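Local coordinates for encapsidation protein (Lactococcus phage asccphi28, PDB 7JQP), which probably acts as the ATPase of the phage DNA packaging motor, an ASCE-fold, P-loop-type enzyme that drives translocation of the viral genome, at residues L75-D85 with I94-A102; L201-I210 with V215-F224. All coordinates share one frame; numbering follows the deposited sequence.

Contact 1. Residues L75-D85 with I94-A102; sequences LRVYFGNRFSD and IMRFSIDGA
S98 N donates to S84 O at 3.0 Å and S84 N returns the bond to S98 O, which makes the two serines an antiparallel hydrogen-bonded pair. Further along, the carboxylate of D100 forms a two-pronged salt bridge with R82: OD2 lies 2.9 Å from NH2 and OD1 lies 3.2 Å from NE, although the individual hydrogen bonds are bent and weak. The guanidinium and carboxylate planes are nearly parallel (14°). A bend at chi3 (52°) brings the end of R82 to F79, at the end of helix 72-79, whose CD1 lies over one face of the guanidinium, and I99 CG2 packs 3.5 Å from R82 NH2. D100 sits in the type I' turn of I99 to A102, at the far end of strand 94-99. That strand forms a beta hairpin with strand 83-89 at one margin of the large mixed sheet. Beneath the hairpin, helix 72-79 supplies the apolar side. I99 CD1 is set over the centre of the F79 ring, 3.8 Å from its centroid, while L75 CD1 covers one face of F97 toward the rim and meets the selenomethionine methyl CE of M95 tip to tip at 3.6 Å. F83 reaches F97 through CE1, which touches F97 CB at 3.5 Å; the ring planes lie at 46°. Behind the helix, F45, L41 and F46 of helix 32-46 pack against L75 and F79.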
loop_
_atom_site.group_PDB
_atom_site.type_symbol
_atom_site.label_atom_id
_atom_site.label_comp_id
_atom_site.label_asym_id
_atom_site.label_seq_id
_atom_site.Cartn_x
_atom_site.Cartn_y
_atom_site.Cartn_z
ATOM N N LEU A 75 5.998 -12.117 -32.929
ATOM C CA LEU A 75 5.116 -12.174 -34.088
ATOM C C LEU A 75 5.922 -12.371 -35.365
ATOM O O LEU A 75 5.546 -13.169 -36.233
ATOM C CB LEU A 75 4.306 -10.881 -34.150
ATOM C CG LEU A 75 3.259 -10.706 -33.047
ATOM C CD1 LEU A 75 2.917 -9.219 -32.921
ATOM C CD2 LEU A 75 1.995 -11.500 -33.282
ATOM N N ARG A 76 7.049 -11.664 -35.482
ATOM C CA ARG A 76 7.881 -11.757 -36.677
ATOM C C ARG A 76 8.594 -13.101 -36.754
ATOM O O ARG A 76 8.762 -13.657 -37.846
ATOM C CB ARG A 76 8.893 -10.610 -36.690
ATOM C CG ARG A 76 9.746 -10.519 -37.951
ATOM C CD ARG A 76 10.621 -9.261 -37.948
ATOM N NE ARG A 76 11.584 -9.242 -36.847
ATOM C CZ ARG A 76 11.427 -8.567 -35.709
ATOM N NH1 ARG A 76 10.338 -7.838 -35.499
ATOM N NH2 ARG A 76 12.367 -8.621 -34.778
ATOM N N VAL A 77 9.029 -13.636 -35.611
ATOM C CA VAL A 77 9.709 -14.928 -35.604
ATOM C C VAL A 77 8.735 -16.057 -35.907
ATOM O O VAL A 77 9.004 -16.914 -36.756
ATOM C CB VAL A 77 10.421 -15.152 -34.260
ATOM C CG1 VAL A 77 10.889 -16.592 -34.132
ATOM C CG2 VAL A 77 11.624 -14.225 -34.142
ATOM N N TYR A 78 7.586 -16.077 -35.230
ATOM C CA TYR A 78 6.678 -17.207 -35.385
ATOM C C TYR A 78 5.851 -17.138 -36.661
ATOM O O TYR A 78 5.530 -18.189 -37.228
ATOM C CB TYR A 78 5.779 -17.333 -34.162
ATOM C CG TYR A 78 6.452 -18.150 -33.087
ATOM C CD1 TYR A 78 6.226 -19.516 -33.000
ATOM C CD2 TYR A 78 7.374 -17.581 -32.217
ATOM C CE1 TYR A 78 6.858 -20.286 -32.049
ATOM C CE2 TYR A 78 8.007 -18.346 -31.252
ATOM C CZ TYR A 78 7.747 -19.701 -31.178
ATOM O OH TYR A 78 8.374 -20.476 -30.231
ATOM N N PHE A 79 5.512 -15.941 -37.146
ATOM C CA PHE A 79 4.778 -15.816 -38.399
ATOM C C PHE A 79 5.678 -15.464 -39.582
ATOM O O PHE A 79 5.204 -15.472 -40.724
ATOM C CB PHE A 79 3.645 -14.777 -38.282
ATOM C CG PHE A 79 2.567 -15.167 -37.304
ATOM C CD1 PHE A 79 1.588 -16.079 -37.662
ATOM C CD2 PHE A 79 2.519 -14.606 -36.039
ATOM C CE1 PHE A 79 0.601 -16.448 -36.768
ATOM C CE2 PHE A 79 1.529 -14.964 -35.143
ATOM C CZ PHE A 79 0.567 -15.885 -35.509
ATOM N N GLY A 80 6.952 -15.159 -39.338
ATOM C CA GLY A 80 7.896 -14.928 -40.424
ATOM C C GLY A 80 7.391 -13.953 -41.471
ATOM O O GLY A 80 6.918 -12.858 -41.149
ATOM N N ASN A 81 7.503 -14.343 -42.748
ATOM C CA ASN A 81 7.130 -13.432 -43.825
ATOM C C ASN A 81 5.686 -12.957 -43.702
ATOM O O ASN A 81 5.368 -11.838 -44.120
ATOM C CB ASN A 81 7.326 -14.054 -45.215
ATOM C CG ASN A 81 8.725 -13.844 -45.761
ATOM O OD1 ASN A 81 9.400 -12.880 -45.404
ATOM N ND2 ASN A 81 9.131 -14.690 -46.702
ATOM N N ARG A 82 4.791 -13.790 -43.168
ATOM C CA ARG A 82 3.393 -13.384 -43.082
ATOM C C ARG A 82 3.207 -12.135 -42.227
ATOM O O ARG A 82 2.177 -11.463 -42.351
ATOM C CB ARG A 82 2.529 -14.513 -42.517
ATOM C CG ARG A 82 2.702 -15.850 -43.206
ATOM C CD ARG A 82 2.203 -16.969 -42.304
ATOM N NE ARG A 82 0.847 -16.710 -41.822
ATOM C CZ ARG A 82 0.235 -17.427 -40.885
ATOM N NH1 ARG A 82 0.857 -18.451 -40.317
ATOM N NH2 ARG A 82 -0.999 -17.117 -40.513
ATOM N N PHE A 83 4.165 -11.818 -41.355
ATOM C CA PHE A 83 4.048 -10.665 -40.472
ATOM C C PHE A 83 4.585 -9.437 -41.200
ATOM O O PHE A 83 5.688 -9.466 -41.752
ATOM C CB PHE A 83 4.815 -10.928 -39.171
ATOM C CG PHE A 83 4.754 -9.796 -38.180
ATOM C CD1 PHE A 83 3.584 -9.556 -37.480
ATOM C CD2 PHE A 83 5.855 -8.998 -37.924
ATOM C CE1 PHE A 83 3.502 -8.532 -36.562
ATOM C CE2 PHE A 83 5.778 -7.968 -37.002
ATOM C CZ PHE A 83 4.600 -7.738 -36.320
ATOM N N SER A 84 3.804 -8.361 -41.183
ATOM C CA SER A 84 4.119 -7.126 -41.894
ATOM C C SER A 84 3.212 -6.031 -41.353
ATOM O O SER A 84 2.267 -6.296 -40.612
ATOM C CB SER A 84 3.981 -7.280 -43.413
ATOM O OG SER A 84 4.937 -8.187 -43.935
ATOM N N ASP A 85 3.507 -4.794 -41.737
ATOM C CA ASP A 85 2.664 -3.646 -41.394
ATOM C C ASP A 85 2.537 -3.473 -39.879
ATOM O O ASP A 85 1.457 -3.181 -39.354
ATOM C CB ASP A 85 1.273 -3.786 -42.025
ATOM C CG ASP A 85 0.509 -2.467 -42.047
ATOM O OD1 ASP A 85 0.963 -1.504 -41.393
ATOM O OD2 ASP A 85 -0.533 -2.394 -42.733
ATOM N N ILE A 94 -1.740 -0.332 -27.574
ATOM C CA ILE A 94 -2.404 -1.164 -28.575
ATOM C C ILE A 94 -1.425 -1.416 -29.715
ATOM O O ILE A 94 -0.914 -0.469 -30.326
ATOM C CB ILE A 94 -3.695 -0.504 -29.094
ATOM C CG1 ILE A 94 -4.674 -0.270 -27.937
ATOM C CG2 ILE A 94 -4.279 -1.320 -30.238
ATOM C CD1 ILE A 94 -5.985 0.379 -28.348
HETATM N N MSE A 95 -1.167 -2.690 -30.008
HETATM C CA MSE A 95 -0.373 -3.078 -31.178
HETATM C C MSE A 95 -1.309 -3.301 -32.370
HETATM O O MSE A 95 -2.397 -3.848 -32.203
HETATM C CB MSE A 95 0.426 -4.356 -30.910
HETATM C CG MSE A 95 1.483 -4.248 -29.824
HETATM SE SE MSE A 95 2.079 -6.012 -29.198
HETATM C CE MSE A 95 3.298 -6.530 -30.632
ATOM N N ARG A 96 -0.896 -2.887 -33.567
ATOM C CA ARG A 96 -1.655 -3.130 -34.791
ATOM C C ARG A 96 -0.698 -3.674 -35.842
ATOM O O ARG A 96 0.405 -3.143 -36.010
ATOM C CB ARG A 96 -2.349 -1.853 -35.278
ATOM C CG ARG A 96 -3.302 -1.244 -34.240
ATOM C CD ARG A 96 -3.915 0.076 -34.696
ATOM N NE ARG A 96 -4.976 0.527 -33.794
ATOM C CZ ARG A 96 -4.770 1.172 -32.647
ATOM N NH1 ARG A 96 -3.538 1.449 -32.244
ATOM N NH2 ARG A 96 -5.803 1.538 -31.899
ATOM N N PHE A 97 -1.110 -4.737 -36.529
ATOM C CA PHE A 97 -0.233 -5.438 -37.463
ATOM C C PHE A 97 -1.076 -6.200 -38.480
ATOM O O PHE A 97 -2.308 -6.218 -38.412
ATOM C CB PHE A 97 0.720 -6.382 -36.716
ATOM C CG PHE A 97 0.027 -7.328 -35.773
ATOM C CD1 PHE A 97 -0.239 -6.939 -34.472
ATOM C CD2 PHE A 97 -0.351 -8.598 -36.179
ATOM C CE1 PHE A 97 -0.871 -7.792 -33.592
ATOM C CE2 PHE A 97 -0.984 -9.459 -35.299
ATOM C CZ PHE A 97 -1.246 -9.053 -34.004
ATOM N N SER A 98 -0.387 -6.837 -39.429
ATOM C CA SER A 98 -1.003 -7.589 -40.512
ATOM C C SER A 98 -0.445 -9.001 -40.556
ATOM O O SER A 98 0.775 -9.190 -40.545
ATOM C CB SER A 98 -0.748 -6.900 -41.862
ATOM O OG SER A 98 -1.158 -7.713 -42.949
ATOM N N ILE A 99 -1.341 -9.985 -40.611
ATOM C CA ILE A 99 -0.971 -11.375 -40.857
ATOM C C ILE A 99 -1.835 -11.888 -42.003
ATOM O O ILE A 99 -3.069 -11.884 -41.903
ATOM C CB ILE A 99 -1.142 -12.269 -39.615
ATOM C CG1 ILE A 99 -0.422 -11.659 -38.413
ATOM C CG2 ILE A 99 -0.591 -13.658 -39.901
ATOM C CD1 ILE A 99 -0.524 -12.494 -37.149
ATOM N N ASP A 100 -1.193 -12.318 -43.089
ATOM C CA ASP A 100 -1.873 -12.858 -44.264
ATOM C C ASP A 100 -2.806 -11.839 -44.909
ATOM O O ASP A 100 -3.761 -12.216 -45.598
ATOM C CB ASP A 100 -2.657 -14.129 -43.915
ATOM C CG ASP A 100 -1.760 -15.339 -43.744
ATOM O OD1 ASP A 100 -0.638 -15.331 -44.295
ATOM O OD2 ASP A 100 -2.181 -16.303 -43.069
ATOM N N GLY A 101 -2.544 -10.551 -44.706
ATOM C CA GLY A 101 -3.389 -9.511 -45.244
ATOM C C GLY A 101 -4.546 -9.118 -44.354
ATOM O O GLY A 101 -5.206 -8.109 -44.633
ATOM N N ALA A 102 -4.809 -9.878 -43.296
ATOM C CA ALA A 102 -5.871 -9.563 -42.357
ATOM C C ALA A 102 -5.393 -8.534 -41.336
ATOM O O ALA A 102 -4.193 -8.347 -41.112
ATOM C CB ALA A 102 -6.353 -10.828 -41.647
#

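Contact 2. Residues L201-I210 with V215-F224; sequences LGYYLTHEDI and VKREDYCVQF
Y203 lies across the hairpin formed by strands 214-216 and 221-225, touching V215, R217, Y220, V222 and F224. Its CG is anti to the backbone N (chi1 -177°), which stretches the phenol along the hairpin until OH is 3.2 Å from F224 CZ, in the plane of the phenylalanine ring at its edge. The same hydroxyl donates to D209 OD2 at 2.7 Å, using the anti lone pair of that oxygen, and thereby ties the extended chain to the first turn of helix 207-212. V222 CG2 covers one face of Y203. R217 lays a face of its guanidinium over Y203 CD1, with NH2 3.5 Å from that carbon and the two planes 52° apart.

At the other end, Y220 takes the cramped rotamer with CG between its backbone N and carbonyl carbon (chi1 64°). Its ring is sandwiched between R217 CB, over the centre of one face, and L201 CD2 near the rim of the other. Y220 OH meets Y203 CB at 3.2 Å and gives a weak hydrogen bond to L201 O, just where G202 closes helix 196-201 in a Schellman motif. F224 in turn receives I210 CA over one face, 4.0 Å from the ring centroid, and L205 CD1 at 3.6 Å from CE1. At the hairpin tip, D219 and E218 form salt bridges with R240 and K244, respectively, of a second subunit.

D209 OD2 and R217 NH2 stand 4.4 Å apart, too far for a salt bridge; the opposite charge nearby would still probably favour the carboxylate, while the direct polar hold on D209 OD2 in this contact comes from the Y203 hydroxyl.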
loop_
_atom_site.group_PDB
_atom_site.type_symbol
_atom_site.label_atom_id
_atom_site.label_comp_id
_atom_site.label_asym_id
_atom_site.label_seq_id
_atom_site.Cartn_x
_atom_site.Cartn_y
_atom_site.Cartn_z
ATOM N N LEU A 201 3.637 -33.810 -8.273
ATOM C CA LEU A 201 3.840 -34.545 -9.514
ATOM C C LEU A 201 4.317 -35.963 -9.238
ATOM O O LEU A 201 3.995 -36.888 -9.993
ATOM C CB LEU A 201 4.853 -33.818 -10.394
ATOM C CG LEU A 201 4.388 -32.531 -11.073
ATOM C CD1 LEU A 201 5.532 -31.926 -11.880
ATOM C CD2 LEU A 201 3.181 -32.782 -11.957
ATOM N N GLY A 202 5.072 -36.152 -8.161
ATOM C CA GLY A 202 5.706 -37.417 -7.884
ATOM C C GLY A 202 7.096 -37.553 -8.452
ATOM O O GLY A 202 7.614 -38.676 -8.516
ATOM N N TYR A 203 7.709 -36.452 -8.877
ATOM C CA TYR A 203 9.011 -36.487 -9.518
ATOM C C TYR A 203 10.111 -36.229 -8.497
ATOM O O TYR A 203 10.058 -35.244 -7.753
ATOM C CB TYR A 203 9.108 -35.454 -10.641
ATOM C CG TYR A 203 10.431 -35.548 -11.356
ATOM C CD1 TYR A 203 10.719 -36.656 -12.139
ATOM C CD2 TYR A 203 11.399 -34.563 -11.229
ATOM C CE1 TYR A 203 11.920 -36.777 -12.790
ATOM C CE2 TYR A 203 12.613 -34.676 -11.883
ATOM C CZ TYR A 203 12.866 -35.787 -12.661
ATOM O OH TYR A 203 14.068 -35.917 -13.316
ATOM N N TYR A 204 11.104 -37.114 -8.474
ATOM C CA TYR A 204 12.310 -36.956 -7.670
ATOM C C TYR A 204 13.446 -36.547 -8.599
ATOM O O TYR A 204 13.741 -37.256 -9.566
ATOM C CB TYR A 204 12.632 -38.261 -6.943
ATOM C CG TYR A 204 13.954 -38.282 -6.215
ATOM C CD1 TYR A 204 14.099 -37.677 -4.974
ATOM C CD2 TYR A 204 15.056 -38.920 -6.765
ATOM C CE1 TYR A 204 15.307 -37.703 -4.305
ATOM C CE2 TYR A 204 16.265 -38.950 -6.106
ATOM C CZ TYR A 204 16.388 -38.340 -4.878
ATOM O OH TYR A 204 17.596 -38.374 -4.223
ATOM N N LEU A 205 14.062 -35.401 -8.324
ATOM C CA LEU A 205 15.092 -34.869 -9.209
ATOM C C LEU A 205 16.433 -35.519 -8.898
ATOM O O LEU A 205 16.899 -35.493 -7.757
ATOM C CB LEU A 205 15.179 -33.349 -9.069
ATOM C CG LEU A 205 16.263 -32.631 -9.872
ATOM C CD1 LEU A 205 16.030 -32.815 -11.358
ATOM C CD2 LEU A 205 16.282 -31.142 -9.532
ATOM N N THR A 206 17.052 -36.103 -9.921
ATOM C CA THR A 206 18.328 -36.788 -9.790
ATOM C C THR A 206 19.233 -36.370 -10.940
ATOM O O THR A 206 18.764 -36.065 -12.041
ATOM C CB THR A 206 18.146 -38.317 -9.770
ATOM O OG1 THR A 206 19.428 -38.958 -9.786
ATOM C CG2 THR A 206 17.330 -38.785 -10.963
ATOM N N HIS A 207 20.539 -36.338 -10.666
ATOM C CA HIS A 207 21.496 -35.898 -11.676
ATOM C C HIS A 207 21.473 -36.786 -12.914
ATOM O O HIS A 207 21.732 -36.304 -14.023
ATOM C CB HIS A 207 22.902 -35.859 -11.081
ATOM C CG HIS A 207 23.184 -34.624 -10.286
ATOM N ND1 HIS A 207 23.262 -33.374 -10.860
ATOM C CD2 HIS A 207 23.407 -34.446 -8.962
ATOM C CE1 HIS A 207 23.522 -32.478 -9.924
ATOM N NE2 HIS A 207 23.613 -33.102 -8.764
ATOM N N GLU A 208 21.188 -38.081 -12.748
ATOM C CA GLU A 208 21.164 -38.979 -13.899
ATOM C C GLU A 208 20.059 -38.576 -14.869
ATOM O O GLU A 208 20.230 -38.654 -16.093
ATOM C CB GLU A 208 20.963 -40.428 -13.442
ATOM C CG GLU A 208 22.026 -41.010 -12.493
ATOM C CD GLU A 208 22.124 -40.275 -11.163
ATOM O OE1 GLU A 208 21.191 -39.512 -10.829
ATOM O OE2 GLU A 208 23.144 -40.439 -10.463
ATOM N N ASP A 209 18.914 -38.143 -14.335
ATOM C CA ASP A 209 17.820 -37.688 -15.185
ATOM C C ASP A 209 18.215 -36.448 -15.974
ATOM O O ASP A 209 17.858 -36.310 -17.150
ATOM C CB ASP A 209 16.582 -37.401 -14.335
ATOM C CG ASP A 209 15.790 -38.651 -14.010
ATOM O OD1 ASP A 209 16.204 -39.752 -14.431
ATOM O OD2 ASP A 209 14.747 -38.531 -13.335
ATOM N N ILE A 210 18.948 -35.529 -15.343
ATOM C CA ILE A 210 19.336 -34.300 -16.028
ATOM C C ILE A 210 20.221 -34.619 -17.225
ATOM O O ILE A 210 20.069 -34.030 -18.302
ATOM C CB ILE A 210 20.031 -33.336 -15.047
ATOM C CG1 ILE A 210 19.096 -33.013 -13.878
ATOM C CG2 ILE A 210 20.461 -32.064 -15.766
ATOM C CD1 ILE A 210 19.699 -32.090 -12.839
ATOM N N VAL A 215 12.599 -37.185 -19.666
ATOM C CA VAL A 215 12.045 -38.146 -18.718
ATOM C C VAL A 215 10.553 -38.258 -18.990
ATOM O O VAL A 215 9.853 -37.242 -19.061
ATOM C CB VAL A 215 12.296 -37.734 -17.255
ATOM C CG1 VAL A 215 11.557 -38.671 -16.307
ATOM C CG2 VAL A 215 13.789 -37.724 -16.953
ATOM N N LYS A 216 10.062 -39.484 -19.127
ATOM C CA LYS A 216 8.659 -39.742 -19.413
ATOM C C LYS A 216 8.012 -40.452 -18.233
ATOM O O LYS A 216 8.610 -41.348 -17.630
ATOM C CB LYS A 216 8.502 -40.591 -20.676
ATOM C CG LYS A 216 7.058 -40.894 -21.048
ATOM N N ARG A 217 6.793 -40.033 -17.901
ATOM C CA ARG A 217 6.030 -40.621 -16.814
ATOM C C ARG A 217 4.609 -40.884 -17.298
ATOM O O ARG A 217 4.221 -40.499 -18.405
ATOM C CB ARG A 217 6.023 -39.713 -15.580
ATOM C CG ARG A 217 7.408 -39.460 -14.993
ATOM C CD ARG A 217 8.063 -40.757 -14.537
ATOM N NE ARG A 217 9.377 -40.542 -13.938
ATOM C CZ ARG A 217 9.582 -40.331 -12.640
ATOM N NH1 ARG A 217 8.562 -40.300 -11.790
ATOM N NH2 ARG A 217 10.816 -40.148 -12.190
ATOM N N GLU A 218 3.827 -41.553 -16.450
ATOM C CA GLU A 218 2.483 -41.955 -16.851
ATOM C C GLU A 218 1.629 -40.746 -17.212
ATOM O O GLU A 218 0.926 -40.755 -18.228
ATOM C CB GLU A 218 1.824 -42.772 -15.742
ATOM C CG GLU A 218 0.529 -43.450 -16.164
ATOM C CD GLU A 218 -0.281 -43.949 -14.984
ATOM O OE1 GLU A 218 0.289 -44.076 -13.879
ATOM O OE2 GLU A 218 -1.490 -44.212 -15.160
ATOM N N ASP A 219 1.670 -39.698 -16.387
ATOM C CA ASP A 219 0.796 -38.551 -16.563
ATOM C C ASP A 219 1.513 -37.292 -17.033
ATOM O O ASP A 219 0.841 -36.297 -17.330
ATOM C CB ASP A 219 0.067 -38.234 -15.246
ATOM C CG ASP A 219 -0.437 -39.478 -14.540
ATOM O OD1 ASP A 219 -1.170 -40.268 -15.170
ATOM O OD2 ASP A 219 -0.094 -39.667 -13.354
ATOM N N TYR A 220 2.842 -37.297 -17.115
ATOM C CA TYR A 220 3.547 -36.078 -17.482
ATOM C C TYR A 220 4.923 -36.410 -18.036
ATOM O O TYR A 220 5.433 -37.522 -17.878
ATOM C CB TYR A 220 3.677 -35.124 -16.284
ATOM C CG TYR A 220 4.507 -35.673 -15.141
ATOM C CD1 TYR A 220 5.886 -35.511 -15.117
ATOM C CD2 TYR A 220 3.909 -36.347 -14.087
ATOM C CE1 TYR A 220 6.646 -36.012 -14.077
ATOM C CE2 TYR A 220 4.660 -36.849 -13.043
ATOM C CZ TYR A 220 6.026 -36.679 -13.042
ATOM O OH TYR A 220 6.770 -37.182 -12.002
ATOM N N CYS A 221 5.517 -35.408 -18.682
ATOM C CA CYS A 221 6.831 -35.501 -19.300
ATOM C C CYS A 221 7.705 -34.385 -18.750
ATOM O O CYS A 221 7.253 -33.244 -18.619
ATOM C CB CYS A 221 6.721 -35.394 -20.822
ATOM S SG CYS A 221 8.238 -35.758 -21.714
ATOM N N VAL A 222 8.953 -34.712 -18.428
ATOM C CA VAL A 222 9.897 -33.752 -17.871
ATOM C C VAL A 222 11.043 -33.576 -18.855
ATOM O O VAL A 222 11.627 -34.561 -19.320
ATOM C CB VAL A 222 10.427 -34.200 -16.495
ATOM C CG1 VAL A 222 11.445 -33.194 -15.964
ATOM C CG2 VAL A 222 9.275 -34.373 -15.512
ATOM N N GLN A 223 11.357 -32.321 -19.170
ATOM C CA GLN A 223 12.472 -31.980 -20.038
ATOM C C GLN A 223 13.350 -30.948 -19.341
ATOM O O GLN A 223 12.847 -30.055 -18.650
ATOM C CB GLN A 223 12.001 -31.436 -21.393
ATOM C CG GLN A 223 13.154 -31.304 -22.378
ATOM C CD GLN A 223 12.883 -30.296 -23.470
ATOM O OE1 GLN A 223 12.013 -29.441 -23.331
ATOM N NE2 GLN A 223 13.722 -30.300 -24.498
ATOM N N PHE A 224 14.660 -31.071 -19.529
ATOM C CA PHE A 224 15.643 -30.172 -18.942
ATOM C C PHE A 224 16.276 -29.348 -20.055
ATOM O O PHE A 224 16.716 -29.905 -21.067
ATOM C CB PHE A 224 16.715 -30.964 -18.196
ATOM C CG PHE A 224 16.172 -31.845 -17.110
ATOM C CD1 PHE A 224 15.849 -31.329 -15.866
ATOM C CD2 PHE A 224 15.976 -33.196 -17.340
ATOM C CE1 PHE A 224 15.349 -32.150 -14.869
ATOM C CE2 PHE A 224 15.475 -34.019 -16.350
ATOM C CZ PHE A 224 15.161 -33.496 -15.114
#

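Contact 1 comes first along the chain: the return from helix 72-79 through strand 83-89 to strand 94-99 closes a short loop of eight intervening residues. Contact 2 opens about a hundred residues later and closes a shorter loop, of four residues, that takes the chain from the end of helix 207-212 into strand 214-216. The two therefore follow in series, neither enclosing nor crossing the other. Both reach the same mixed sheet, but toward its opposite margins, contact 1 at the hairpin ending in strand 83-89 and contact 2 at the one ending in strand 214-216. Their centres are 37 Å apart, and the core strands, including 21-26, which leads into the probable P-loop, run between them.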